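Local structure of fimbrin (Schizosaccharomyces pombe, 1RT8) at residues N10-R15 and T239-V244; L123-I128 and N247-L252; A319-K322 and T327-W330; T291-S296 and W387-M392. The protein binds and crosslinks actin filaments, associating with the actin structures that develop and maintain cell polarity and contributing to cytokinesis, mating and spore formation. All blocks are in the same frame, centred on the assembly; numbering follows the deposited sequence.

Contact 1: N10-R15 and T239-V244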
loop_
_atom_site.group_PDB
_atom_site.type_symbol
_atom_site.label_atom_id
_atom_site.label_comp_id
_atom_site.label_asym_id
_atom_site.label_seq_id
_atom_site.Cartn_x
_atom_site.Cartn_y
_atom_site.Cartn_z
ATOM N N ASN A 10 -22.706 5.819 -1.571
ATOM C CA ASN A 10 -23.478 4.706 -1.028
ATOM C C ASN A 10 -23.770 4.862 0.464
ATOM O O ASN A 10 -22.854 4.936 1.284
ATOM C CB ASN A 10 -22.727 3.399 -1.270
ATOM C CG ASN A 10 -23.464 2.197 -0.723
ATOM O OD1 ASN A 10 -23.656 2.067 0.490
ATOM N ND2 ASN A 10 -23.883 1.309 -1.615
ATOM N N GLU A 11 -25.054 4.886 0.806
ATOM C CA GLU A 11 -25.505 5.047 2.190
ATOM C C GLU A 11 -24.874 4.072 3.183
ATOM O O GLU A 11 -24.364 4.485 4.226
ATOM C CB GLU A 11 -27.031 4.895 2.273
ATOM C CG GLU A 11 -27.848 5.919 1.475
ATOM C CD GLU A 11 -27.567 5.859 -0.024
ATOM O OE1 GLU A 11 -27.396 4.735 -0.559
ATOM O OE2 GLU A 11 -27.520 6.931 -0.677
ATOM N N GLU A 12 -24.920 2.781 2.870
ATOM C CA GLU A 12 -24.377 1.771 3.769
ATOM C C GLU A 12 -22.870 1.852 3.928
ATOM O O GLU A 12 -22.353 1.760 5.046
ATOM C CB GLU A 12 -24.763 0.372 3.295
ATOM C CG GLU A 12 -26.265 0.154 3.179
ATOM C CD GLU A 12 -26.704 -1.155 3.803
ATOM O OE1 GLU A 12 -26.654 -1.273 5.048
ATOM O OE2 GLU A 12 -27.090 -2.069 3.046
ATOM N N GLU A 13 -22.162 2.006 2.815
ATOM C CA GLU A 13 -20.712 2.109 2.871
ATOM C C GLU A 13 -20.325 3.219 3.841
ATOM O O GLU A 13 -19.494 3.021 4.728
ATOM C CB GLU A 13 -20.146 2.394 1.480
ATOM C CG GLU A 13 -20.039 1.161 0.604
ATOM C CD GLU A 13 -19.680 1.492 -0.829
ATOM O OE1 GLU A 13 -18.801 2.355 -1.042
ATOM O OE2 GLU A 13 -20.270 0.880 -1.745
ATOM N N ARG A 14 -20.949 4.381 3.683
ATOM C CA ARG A 14 -20.661 5.511 4.558
ATOM C C ARG A 14 -20.958 5.166 6.010
ATOM O O ARG A 14 -20.128 5.387 6.890
ATOM C CB ARG A 14 -21.482 6.732 4.141
ATOM C CG ARG A 14 -21.297 7.939 5.053
ATOM C CD ARG A 14 -21.948 9.173 4.455
ATOM N NE ARG A 14 -23.336 8.921 4.078
ATOM C CZ ARG A 14 -24.308 8.641 4.941
ATOM N NH1 ARG A 14 -24.053 8.577 6.242
ATOM N NH2 ARG A 14 -25.540 8.416 4.499
ATOM N N ARG A 15 -22.144 4.616 6.256
ATOM C CA ARG A 15 -22.534 4.256 7.614
ATOM C C ARG A 15 -21.576 3.254 8.239
ATOM O O ARG A 15 -21.004 3.505 9.303
ATOM C CB ARG A 15 -23.951 3.670 7.637
ATOM C CG ARG A 15 -24.423 3.297 9.037
ATOM C CD ARG A 15 -25.776 2.585 9.056
ATOM N NE ARG A 15 -26.885 3.426 8.612
ATOM C CZ ARG A 15 -27.202 3.645 7.340
ATOM N NH1 ARG A 15 -26.492 3.083 6.370
ATOM N NH2 ARG A 15 -28.235 4.420 7.036
ATOM N N THR A 239 -24.705 -5.976 6.157
ATOM C CA THR A 239 -26.094 -5.883 6.586
ATOM C C THR A 239 -26.929 -6.733 5.628
ATOM O O THR A 239 -26.495 -7.037 4.514
ATOM C CB THR A 239 -26.619 -4.442 6.513
ATOM O OG1 THR A 239 -26.571 -3.987 5.154
ATOM C CG2 THR A 239 -25.788 -3.524 7.406
ATOM N N PRO A 240 -28.141 -7.120 6.045
ATOM C CA PRO A 240 -28.999 -7.937 5.181
ATOM C C PRO A 240 -29.175 -7.322 3.800
ATOM O O PRO A 240 -29.076 -8.013 2.789
ATOM C CB PRO A 240 -30.309 -7.992 5.954
ATOM C CG PRO A 240 -29.845 -7.948 7.385
ATOM C CD PRO A 240 -28.802 -6.851 7.334
ATOM N N THR A 241 -29.425 -6.016 3.768
ATOM C CA THR A 241 -29.624 -5.295 2.514
ATOM C C THR A 241 -28.334 -5.177 1.698
ATOM O O THR A 241 -28.363 -5.265 0.469
ATOM C CB THR A 241 -30.199 -3.876 2.773
ATOM O OG1 THR A 241 -29.474 -3.253 3.841
ATOM C CG2 THR A 241 -31.680 -3.950 3.142
ATOM N N ALA A 242 -27.203 -4.988 2.373
ATOM C CA ALA A 242 -25.923 -4.879 1.675
ATOM C C ALA A 242 -25.545 -6.240 1.093
ATOM O O ALA A 242 -24.879 -6.326 0.062
ATOM C CB ALA A 242 -24.833 -4.392 2.629
ATOM N N MET A 243 -25.975 -7.303 1.763
ATOM C CA MET A 243 -25.691 -8.652 1.297
ATOM C C MET A 243 -26.443 -8.940 0.008
ATOM O O MET A 243 -25.851 -9.340 -0.997
ATOM C CB MET A 243 -26.108 -9.696 2.333
ATOM C CG MET A 243 -25.821 -11.116 1.861
ATOM S SD MET A 243 -26.440 -12.408 2.953
ATOM C CE MET A 243 -25.417 -12.161 4.343
ATOM N N VAL A 244 -27.758 -8.747 0.058
ATOM C CA VAL A 244 -28.624 -8.987 -1.090
ATOM C C VAL A 244 -28.278 -8.054 -2.244
ATOM O O VAL A 244 -28.464 -8.402 -3.411
ATOM C CB VAL A 244 -30.103 -8.794 -0.704
ATOM C CG1 VAL A 244 -30.987 -8.889 -1.934
ATOM C CG2 VAL A 244 -30.505 -9.850 0.308
#
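E12 CG stands anti to the carbonyl carbon (chi1 -58°) and the chain then bends at chi2 (-134°), a course that carries the carboxylate across to the N-terminal end of helix 240-244. There T239 and T241 each turn OG1 between backbone N and carbonyl carbon, bringing two hydroxyls to one acid. T239 OG1 donates to E12 OE1 at 2.7 Å, on the syn side and not far from the carboxylate plane, while T241 OG1 donates to E12 OE2 at 2.8 Å from above that plane. The two bonds thus end on different carboxylate oxygens. T239 OG1 also accepts from A242 N at 3.0 Å, so one oxygen serves helix and acid together. The methyl A242 CB lies 3.3 Å from E12 OE2. With an alanine here instead of E12, both threonine hydroxyls would probably lose this acceptor and a gap would open beside the A242 methyl. At the start of E12's own helix, N10 OD1 caps by accepting from E13 N at 2.8 Å, nearly straight at 172°. The evidence therefore describes a helix N-cap threonine gripped by a glutamate from the first turn of another capped helix, where the first and second calponin-homology domains meet.

Contact 2: L123-I128 and N247-L252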
loop_
_atom_site.group_PDB
_atom_site.type_symbol
_atom_site.label_atom_id
_atom_site.label_comp_id
_atom_site.label_asym_id
_atom_site.label_seq_id
_atom_site.Cartn_x
_atom_site.Cartn_y
_atom_site.Cartn_z
ATOM N N LEU A 123 -10.776 6.976 -0.340
ATOM C CA LEU A 123 -9.510 6.763 0.347
ATOM C C LEU A 123 -9.725 5.967 1.643
ATOM O O LEU A 123 -8.891 5.143 2.037
ATOM C CB LEU A 123 -8.866 8.113 0.650
ATOM C CG LEU A 123 -7.579 8.135 1.470
ATOM C CD1 LEU A 123 -6.512 7.267 0.827
ATOM C CD2 LEU A 123 -7.105 9.572 1.577
ATOM N N VAL A 124 -10.853 6.209 2.301
ATOM C CA VAL A 124 -11.167 5.490 3.531
ATOM C C VAL A 124 -11.261 3.997 3.246
ATOM O O VAL A 124 -10.686 3.172 3.969
ATOM C CB VAL A 124 -12.505 5.990 4.144
ATOM C CG1 VAL A 124 -13.090 4.933 5.094
ATOM C CG2 VAL A 124 -12.251 7.277 4.913
ATOM N N TRP A 125 -11.978 3.648 2.183
ATOM C CA TRP A 125 -12.135 2.249 1.812
ATOM C C TRP A 125 -10.785 1.621 1.460
ATOM O O TRP A 125 -10.487 0.498 1.895
ATOM C CB TRP A 125 -13.117 2.110 0.636
ATOM C CG TRP A 125 -13.072 0.760 -0.013
ATOM C CD1 TRP A 125 -12.771 0.493 -1.313
ATOM C CD2 TRP A 125 -13.259 -0.513 0.626
ATOM N NE1 TRP A 125 -12.751 -0.867 -1.528
ATOM C CE2 TRP A 125 -13.046 -1.508 -0.353
ATOM C CE3 TRP A 125 -13.578 -0.907 1.930
ATOM C CZ2 TRP A 125 -13.142 -2.873 -0.069
ATOM C CZ3 TRP A 125 -13.674 -2.270 2.214
ATOM C CH2 TRP A 125 -13.455 -3.233 1.216
ATOM N N GLN A 126 -9.955 2.335 0.701
ATOM C CA GLN A 126 -8.657 1.773 0.340
ATOM C C GLN A 126 -7.841 1.479 1.594
ATOM O O GLN A 126 -7.186 0.432 1.686
ATOM C CB GLN A 126 -7.876 2.720 -0.580
ATOM C CG GLN A 126 -8.463 2.876 -1.989
ATOM C CD GLN A 126 -8.534 1.557 -2.759
ATOM O OE1 GLN A 126 -7.570 0.783 -2.791
ATOM N NE2 GLN A 126 -9.678 1.302 -3.390
ATOM N N ILE A 127 -7.880 2.398 2.561
ATOM C CA ILE A 127 -7.141 2.200 3.811
ATOM C C ILE A 127 -7.695 0.996 4.587
ATOM O O ILE A 127 -6.924 0.150 5.050
ATOM C CB ILE A 127 -7.176 3.469 4.703
ATOM C CG1 ILE A 127 -6.479 4.626 3.974
ATOM C CG2 ILE A 127 -6.451 3.218 6.024
ATOM C CD1 ILE A 127 -6.469 5.940 4.742
ATOM N N ILE A 128 -9.021 0.913 4.711
ATOM C CA ILE A 128 -9.673 -0.190 5.421
ATOM C C ILE A 128 -9.377 -1.522 4.748
ATOM O O ILE A 128 -9.097 -2.521 5.419
ATOM C CB ILE A 128 -11.207 -0.020 5.475
ATOM C CG1 ILE A 128 -11.582 1.121 6.425
ATOM C CG2 ILE A 128 -11.863 -1.326 5.946
ATOM C CD1 ILE A 128 -13.073 1.373 6.499
ATOM N N ASN A 247 -22.964 -5.814 -2.314
ATOM C CA ASN A 247 -21.938 -4.792 -2.158
ATOM C C ASN A 247 -20.566 -5.455 -2.042
ATOM O O ASN A 247 -20.275 -6.150 -1.062
ATOM C CB ASN A 247 -22.229 -3.933 -0.930
ATOM C CG ASN A 247 -21.382 -2.684 -0.893
ATOM O OD1 ASN A 247 -20.168 -2.752 -0.692
ATOM N ND2 ASN A 247 -22.012 -1.535 -1.102
ATOM N N PRO A 248 -19.704 -5.250 -3.052
ATOM C CA PRO A 248 -18.352 -5.818 -3.105
ATOM C C PRO A 248 -17.493 -5.523 -1.874
ATOM O O PRO A 248 -16.804 -6.406 -1.357
ATOM C CB PRO A 248 -17.756 -5.187 -4.361
ATOM C CG PRO A 248 -18.951 -4.836 -5.192
ATOM C CD PRO A 248 -19.928 -4.332 -4.180
ATOM N N LYS A 249 -17.545 -4.278 -1.415
ATOM C CA LYS A 249 -16.753 -3.839 -0.275
ATOM C C LYS A 249 -17.211 -4.413 1.061
ATOM O O LYS A 249 -16.425 -5.043 1.777
ATOM C CB LYS A 249 -16.763 -2.312 -0.200
ATOM C CG LYS A 249 -16.416 -1.621 -1.519
ATOM C CD LYS A 249 -16.482 -0.112 -1.370
ATOM C CE LYS A 249 -16.171 0.584 -2.672
ATOM N NZ LYS A 249 -16.363 2.046 -2.522
ATOM N N LEU A 250 -18.472 -4.191 1.407
ATOM C CA LEU A 250 -18.982 -4.687 2.677
ATOM C C LEU A 250 -18.911 -6.207 2.757
ATOM O O LEU A 250 -18.634 -6.753 3.819
ATOM C CB LEU A 250 -20.416 -4.199 2.900
ATOM C CG LEU A 250 -20.545 -2.672 2.903
ATOM C CD1 LEU A 250 -22.010 -2.265 3.028
ATOM C CD2 LEU A 250 -19.724 -2.095 4.041
ATOM N N ASN A 251 -19.149 -6.892 1.641
ATOM C CA ASN A 251 -19.088 -8.351 1.653
ATOM C C ASN A 251 -17.642 -8.827 1.766
ATOM O O ASN A 251 -17.361 -9.819 2.433
ATOM C CB ASN A 251 -19.760 -8.938 0.401
ATOM C CG ASN A 251 -21.262 -9.131 0.578
ATOM O OD1 ASN A 251 -21.704 -10.045 1.282
ATOM N ND2 ASN A 251 -22.052 -8.270 -0.055
ATOM N N LEU A 252 -16.718 -8.117 1.132
ATOM C CA LEU A 252 -15.313 -8.491 1.214
ATOM C C LEU A 252 -14.835 -8.329 2.661
ATOM O O LEU A 252 -14.175 -9.208 3.211
ATOM C CB LEU A 252 -14.465 -7.600 0.304
ATOM C CG LEU A 252 -12.956 -7.840 0.373
ATOM C CD1 LEU A 252 -12.626 -9.181 -0.273
ATOM C CD2 LEU A 252 -12.214 -6.718 -0.342
#
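N247 O is gripped by two donors from one residue: N251 N at 3.0 Å, the ordinary helical bond, and N251 ND2 at 2.9 Å, the two arriving from opposite faces of the carbonyl plane. N247 OD1 meanwhile caps the helix, accepting from L250 N at 172° and more weakly from K249 N. This fixes the first turn, from which K249 reaches over W125 of the other segment. K249 CB sits 3.6 Å from the centroid of the W125 six-membered ring and only 9° off its normal, a CH-pi contact over the face. Extended beyond CG, the chain continues across the indole: K249 CG comes within 3.6 Å of W125 CE2, and K249 NZ ends 4.6 Å from the five-membered ring's centroid. The methylenes CB to CE lie along the ring face, while the ammonium makes an off-centre cation-pi contact and is also salt-bridged to E13. With CG anti to the backbone N (chi1 166°), W125 extends its indole from helix 117-131 toward K249. L252 CD2 adds an apolar contact near the ring plane, 4.0 Å from W125 CZ2. The buried indole thus bridges helix 117-131 of the first calponin-homology domain and helix 248-261 of the second; helix 11-25 touches both, through I128 and L250, while helix 52-61 packs on V124 and I127, and helix 162-176 on L252.

Contact 3: A319-K322 and T327-W330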
loop_
_atom_site.group_PDB
_atom_site.type_symbol
_atom_site.label_atom_id
_atom_site.label_comp_id
_atom_site.label_asym_id
_atom_site.label_seq_id
_atom_site.Cartn_x
_atom_site.Cartn_y
_atom_site.Cartn_z
ATOM N N ALA A 319 6.045 0.909 -18.146
ATOM C CA ALA A 319 6.764 1.858 -17.303
ATOM C C ALA A 319 7.469 2.901 -18.161
ATOM O O ALA A 319 7.356 4.103 -17.891
ATOM C CB ALA A 319 7.783 1.121 -16.418
ATOM N N TYR A 320 8.189 2.447 -19.192
ATOM C CA TYR A 320 8.895 3.365 -20.090
ATOM C C TYR A 320 7.950 4.418 -20.646
ATOM O O TYR A 320 8.301 5.586 -20.715
ATOM C CB TYR A 320 9.523 2.636 -21.284
ATOM C CG TYR A 320 10.864 1.992 -21.015
ATOM C CD1 TYR A 320 10.986 0.599 -20.965
ATOM C CD2 TYR A 320 12.010 2.768 -20.790
ATOM C CE1 TYR A 320 12.211 -0.007 -20.696
ATOM C CE2 TYR A 320 13.250 2.158 -20.518
ATOM C CZ TYR A 320 13.332 0.771 -20.474
ATOM O OH TYR A 320 14.517 0.145 -20.203
ATOM N N ASP A 321 6.760 3.985 -21.056
ATOM C CA ASP A 321 5.755 4.877 -21.632
ATOM C C ASP A 321 5.144 5.819 -20.603
ATOM O O ASP A 321 4.815 6.965 -20.927
ATOM C CB ASP A 321 4.652 4.055 -22.296
ATOM C CG ASP A 321 4.580 4.277 -23.794
ATOM O OD1 ASP A 321 5.604 4.664 -24.394
ATOM O OD2 ASP A 321 3.502 4.048 -24.375
ATOM N N LYS A 322 4.993 5.339 -19.369
ATOM C CA LYS A 322 4.426 6.155 -18.294
ATOM C C LYS A 322 5.398 7.261 -17.921
ATOM O O LYS A 322 4.991 8.363 -17.561
ATOM C CB LYS A 322 4.151 5.299 -17.058
ATOM C CG LYS A 322 3.119 4.203 -17.264
ATOM C CD LYS A 322 1.709 4.758 -17.350
ATOM C CE LYS A 322 0.694 3.624 -17.378
ATOM N NZ LYS A 322 -0.710 4.123 -17.424
ATOM N N THR A 327 7.215 6.460 -26.150
ATOM C CA THR A 327 8.551 5.885 -26.220
ATOM C C THR A 327 8.449 4.516 -26.884
ATOM O O THR A 327 9.292 4.135 -27.695
ATOM C CB THR A 327 9.172 5.709 -24.813
ATOM O OG1 THR A 327 9.493 6.992 -24.266
ATOM C CG2 THR A 327 10.435 4.859 -24.884
ATOM N N VAL A 328 7.386 3.795 -26.549
ATOM C CA VAL A 328 7.181 2.453 -27.069
ATOM C C VAL A 328 6.262 2.330 -28.286
ATOM O O VAL A 328 5.158 2.871 -28.310
ATOM C CB VAL A 328 6.629 1.537 -25.952
ATOM C CG1 VAL A 328 6.481 0.118 -26.459
ATOM C CG2 VAL A 328 7.559 1.584 -24.750
ATOM N N ASN A 329 6.737 1.612 -29.297
ATOM C CA ASN A 329 5.943 1.354 -30.487
ATOM C C ASN A 329 5.256 0.031 -30.191
ATOM O O ASN A 329 5.819 -1.037 -30.435
ATOM C CB ASN A 329 6.834 1.193 -31.715
ATOM C CG ASN A 329 6.040 0.853 -32.972
ATOM O OD1 ASN A 329 6.596 0.772 -34.066
ATOM N ND2 ASN A 329 4.735 0.654 -32.815
ATOM N N TRP A 330 4.043 0.096 -29.665
ATOM C CA TRP A 330 3.325 -1.120 -29.323
ATOM C C TRP A 330 2.972 -2.057 -30.474
ATOM O O TRP A 330 2.508 -3.171 -30.242
ATOM C CB TRP A 330 2.080 -0.765 -28.521
ATOM C CG TRP A 330 2.448 -0.154 -27.202
ATOM C CD1 TRP A 330 2.610 1.172 -26.925
ATOM C CD2 TRP A 330 2.764 -0.857 -25.997
ATOM N NE1 TRP A 330 3.011 1.339 -25.619
ATOM C CE2 TRP A 330 3.116 0.108 -25.029
ATOM C CE3 TRP A 330 2.794 -2.211 -25.644
ATOM C CZ2 TRP A 330 3.484 -0.239 -23.726
ATOM C CZ3 TRP A 330 3.161 -2.556 -24.348
ATOM C CH2 TRP A 330 3.504 -1.574 -23.407
#
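D321 lays its carboxylate against the following loop, one oxygen at the T327 and V328 amides and the other at the edge of the W330 indole. Its chi1 of -116°, away from the usual staggered positions, swings the group to that side. D321 OD1 takes two amide hydrogens, from V328 N at 2.9 Å and from T327 N at 3.0 Å. The first bond is the straighter and arrives on the syn side; the second is more bent and comes nearly along the C-O axis, and the two donors approach from opposite faces of the carboxylate plane. D321 OD2 accepts from W330 NE1 at 3.0 Å, almost linearly at 176°. That oxygen lies in the ring plane of W330, yet the indole N-H meets it from above the carboxylate, whose plane is turned 69° from the ring. Three bonds, two from neighbouring backbone amides and one from the indole, therefore fix the rotation of the acid, and their N-H dipoles would probably favour its ionised form. Within the loop, V328 CG1 stands 3.6 Å above the W330 ring, over its centre. V328 CG2 turns to the helix side, 4.1 Å from Y320 CB, adding a small apolar contact. T327 OG1 is bonded to T324 O in the intervening turn. Helix 314-323 of the third calponin-homology domain, in the second actin-binding region, is thus tied to the loop that follows it. Helix 345-361 packs on Y320, T327 and V328 through L358, while helix 379-397 touches Y320 through L385 and M389.

Contact 4: T291-S296 and W387-M392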
loop_
_atom_site.group_PDB
_atom_site.type_symbol
_atom_site.label_atom_id
_atom_site.label_comp_id
_atom_site.label_asym_id
_atom_site.label_seq_id
_atom_site.Cartn_x
_atom_site.Cartn_y
_atom_site.Cartn_z
ATOM N N THR A 291 8.600 -2.660 -6.556
ATOM C CA THR A 291 7.233 -3.078 -6.847
ATOM C C THR A 291 6.284 -1.925 -6.541
ATOM O O THR A 291 5.402 -1.621 -7.334
ATOM C CB THR A 291 6.803 -4.299 -5.996
ATOM O OG1 THR A 291 7.477 -5.469 -6.470
ATOM C CG2 THR A 291 5.289 -4.519 -6.088
ATOM N N LEU A 292 6.472 -1.289 -5.390
ATOM C CA LEU A 292 5.627 -0.164 -5.012
ATOM C C LEU A 292 5.823 0.953 -6.029
ATOM O O LEU A 292 4.858 1.549 -6.500
ATOM C CB LEU A 292 5.997 0.339 -3.613
ATOM C CG LEU A 292 5.638 -0.546 -2.414
ATOM C CD1 LEU A 292 6.409 -0.083 -1.185
ATOM C CD2 LEU A 292 4.129 -0.483 -2.159
ATOM N N TRP A 293 7.073 1.224 -6.384
ATOM C CA TRP A 293 7.356 2.285 -7.344
ATOM C C TRP A 293 6.695 2.035 -8.704
ATOM O O TRP A 293 5.920 2.861 -9.189
ATOM C CB TRP A 293 8.866 2.454 -7.525
ATOM C CG TRP A 293 9.203 3.497 -8.544
ATOM C CD1 TRP A 293 8.925 4.828 -8.471
ATOM C CD2 TRP A 293 9.838 3.288 -9.812
ATOM N NE1 TRP A 293 9.344 5.466 -9.617
ATOM C CE2 TRP A 293 9.909 4.543 -10.457
ATOM C CE3 TRP A 293 10.352 2.161 -10.465
ATOM C CZ2 TRP A 293 10.472 4.706 -11.724
ATOM C CZ3 TRP A 293 10.915 2.322 -11.732
ATOM C CH2 TRP A 293 10.969 3.587 -12.347
ATOM N N LEU A 294 7.001 0.903 -9.326
ATOM C CA LEU A 294 6.403 0.595 -10.622
ATOM C C LEU A 294 4.871 0.621 -10.553
ATOM O O LEU A 294 4.224 1.140 -11.458
ATOM C CB LEU A 294 6.882 -0.774 -11.122
ATOM C CG LEU A 294 8.324 -0.817 -11.637
ATOM C CD1 LEU A 294 8.780 -2.269 -11.793
ATOM C CD2 LEU A 294 8.418 -0.078 -12.965
ATOM N N ASN A 295 4.289 0.071 -9.486
ATOM C CA ASN A 295 2.833 0.059 -9.370
ATOM C C ASN A 295 2.311 1.480 -9.257
ATOM O O ASN A 295 1.186 1.760 -9.668
ATOM C CB ASN A 295 2.355 -0.753 -8.151
ATOM C CG ASN A 295 2.347 -2.258 -8.406
ATOM O OD1 ASN A 295 2.371 -2.706 -9.550
ATOM N ND2 ASN A 295 2.294 -3.041 -7.334
ATOM N N SER A 296 3.135 2.375 -8.716
ATOM C CA SER A 296 2.743 3.772 -8.561
ATOM C C SER A 296 2.605 4.433 -9.926
ATOM O O SER A 296 1.958 5.473 -10.059
ATOM C CB SER A 296 3.769 4.541 -7.705
ATOM O OG SER A 296 4.858 5.015 -8.482
ATOM N N TRP A 387 16.375 -0.787 -11.343
ATOM C CA TRP A 387 17.119 0.248 -10.633
ATOM C C TRP A 387 17.581 1.334 -11.597
ATOM O O TRP A 387 17.438 2.520 -11.311
ATOM C CB TRP A 387 18.336 -0.332 -9.911
ATOM C CG TRP A 387 19.261 0.732 -9.397
ATOM C CD1 TRP A 387 20.572 0.910 -9.733
ATOM C CD2 TRP A 387 18.935 1.789 -8.480
ATOM N NE1 TRP A 387 21.086 2.014 -9.082
ATOM C CE2 TRP A 387 20.100 2.570 -8.307
ATOM C CE3 TRP A 387 17.771 2.148 -7.786
ATOM C CZ2 TRP A 387 20.136 3.694 -7.469
ATOM C CZ3 TRP A 387 17.808 3.270 -6.946
ATOM C CH2 TRP A 387 18.980 4.025 -6.798
ATOM N N GLN A 388 18.139 0.938 -12.737
ATOM C CA GLN A 388 18.593 1.929 -13.710
ATOM C C GLN A 388 17.432 2.822 -14.129
ATOM O O GLN A 388 17.610 4.023 -14.336
ATOM C CB GLN A 388 19.183 1.246 -14.942
ATOM C CG GLN A 388 20.525 0.628 -14.681
ATOM C CD GLN A 388 21.583 1.662 -14.379
ATOM O OE1 GLN A 388 22.400 1.475 -13.476
ATOM N NE2 GLN A 388 21.582 2.762 -15.135
ATOM N N MET A 389 16.248 2.232 -14.267
ATOM C CA MET A 389 15.067 3.001 -14.642
ATOM C C MET A 389 14.728 3.998 -13.530
ATOM O O MET A 389 14.473 5.175 -13.792
ATOM C CB MET A 389 13.873 2.073 -14.891
ATOM C CG MET A 389 12.685 2.763 -15.534
ATOM S SD MET A 389 11.222 1.708 -15.667
ATOM C CE MET A 389 11.382 1.077 -17.333
ATOM N N MET A 390 14.723 3.527 -12.287
ATOM C CA MET A 390 14.429 4.407 -11.162
ATOM C C MET A 390 15.504 5.483 -11.036
ATOM O O MET A 390 15.198 6.653 -10.828
ATOM C CB MET A 390 14.365 3.617 -9.847
ATOM C CG MET A 390 14.340 4.502 -8.595
ATOM S SD MET A 390 14.120 3.586 -7.026
ATOM C CE MET A 390 12.376 3.275 -7.054
ATOM N N ARG A 391 16.763 5.081 -11.162
ATOM C CA ARG A 391 17.874 6.012 -11.032
ATOM C C ARG A 391 17.878 7.121 -12.084
ATOM O O ARG A 391 18.120 8.291 -11.760
ATOM C CB ARG A 391 19.204 5.258 -11.086
ATOM C CG ARG A 391 20.421 6.147 -10.902
ATOM C CD ARG A 391 20.420 6.800 -9.520
ATOM N NE ARG A 391 21.565 7.691 -9.336
ATOM C CZ ARG A 391 21.657 8.928 -9.825
ATOM N NH1 ARG A 391 20.669 9.444 -10.541
ATOM N NH2 ARG A 391 22.743 9.657 -9.583
ATOM N N MET A 392 17.628 6.756 -13.339
ATOM C CA MET A 392 17.610 7.749 -14.406
ATOM C C MET A 392 16.456 8.710 -14.195
ATOM O O MET A 392 16.585 9.904 -14.458
ATOM C CB MET A 392 17.475 7.084 -15.773
ATOM C CG MET A 392 17.595 8.065 -16.931
ATOM S SD MET A 392 19.146 8.993 -16.854
ATOM C CE MET A 392 20.320 7.772 -17.439
#
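M390 CE lies over one face of the W293 indole in a CH-pi contact, 3.9 Å from the centroid of the five-membered ring and 28° off the normal, and approaches W293 CG to 3.5 Å. M389 makes its apolar contact at the edge instead: M389 CG lies near the ring plane, 3.7 Å from W293 CH2. With CG anti to the backbone N (chi1 178°), W293 extends toward helix 379-397, meeting one methionine with a face and the other with an edge. Both sulfurs add oblique Met-aromatic contacts, M389 SD and M390 SD standing 5.0 and 5.3 Å from the centroids of the W293 six- and five-membered rings respectively; M389 SD also meets L294 CD2 at 4.3 Å. No hydrogen bond crosses between the segments. The two helical segments cross at 63° with their axes 11.4 Å apart, a separation spanned by these long side chains. Cutting the indole back to an alanine is likely to open a gap between the helices and leave the M390 methyl without its aromatic face. With all four touching residues buried, the chemistry implies cohesion by dispersion and weak sulfur-pi and CH-pi attraction, inside the core of the third calponin-homology domain.

In the fold
From the N terminus, helix 11-25 enters contact 1, which closes on helix 240-244, 224 residues later. Contact 2 opens inside that span at 123-128 and closes beyond it at 247-252, so the two cross, and they touch directly. Together they tie the first and second calponin-homology domains of actin-binding region 1. The second region follows in series. Contact 4 joins helices 282-296 and 379-397, and contact 3, which ties helix 314-323 to the loop just after it, nests inside the span so closed; A319 packs on M389 and L294 where they meet. Contacts 2 and 4 lie on opposite sides of the chain's centre, their nearest atoms about 11 Å apart.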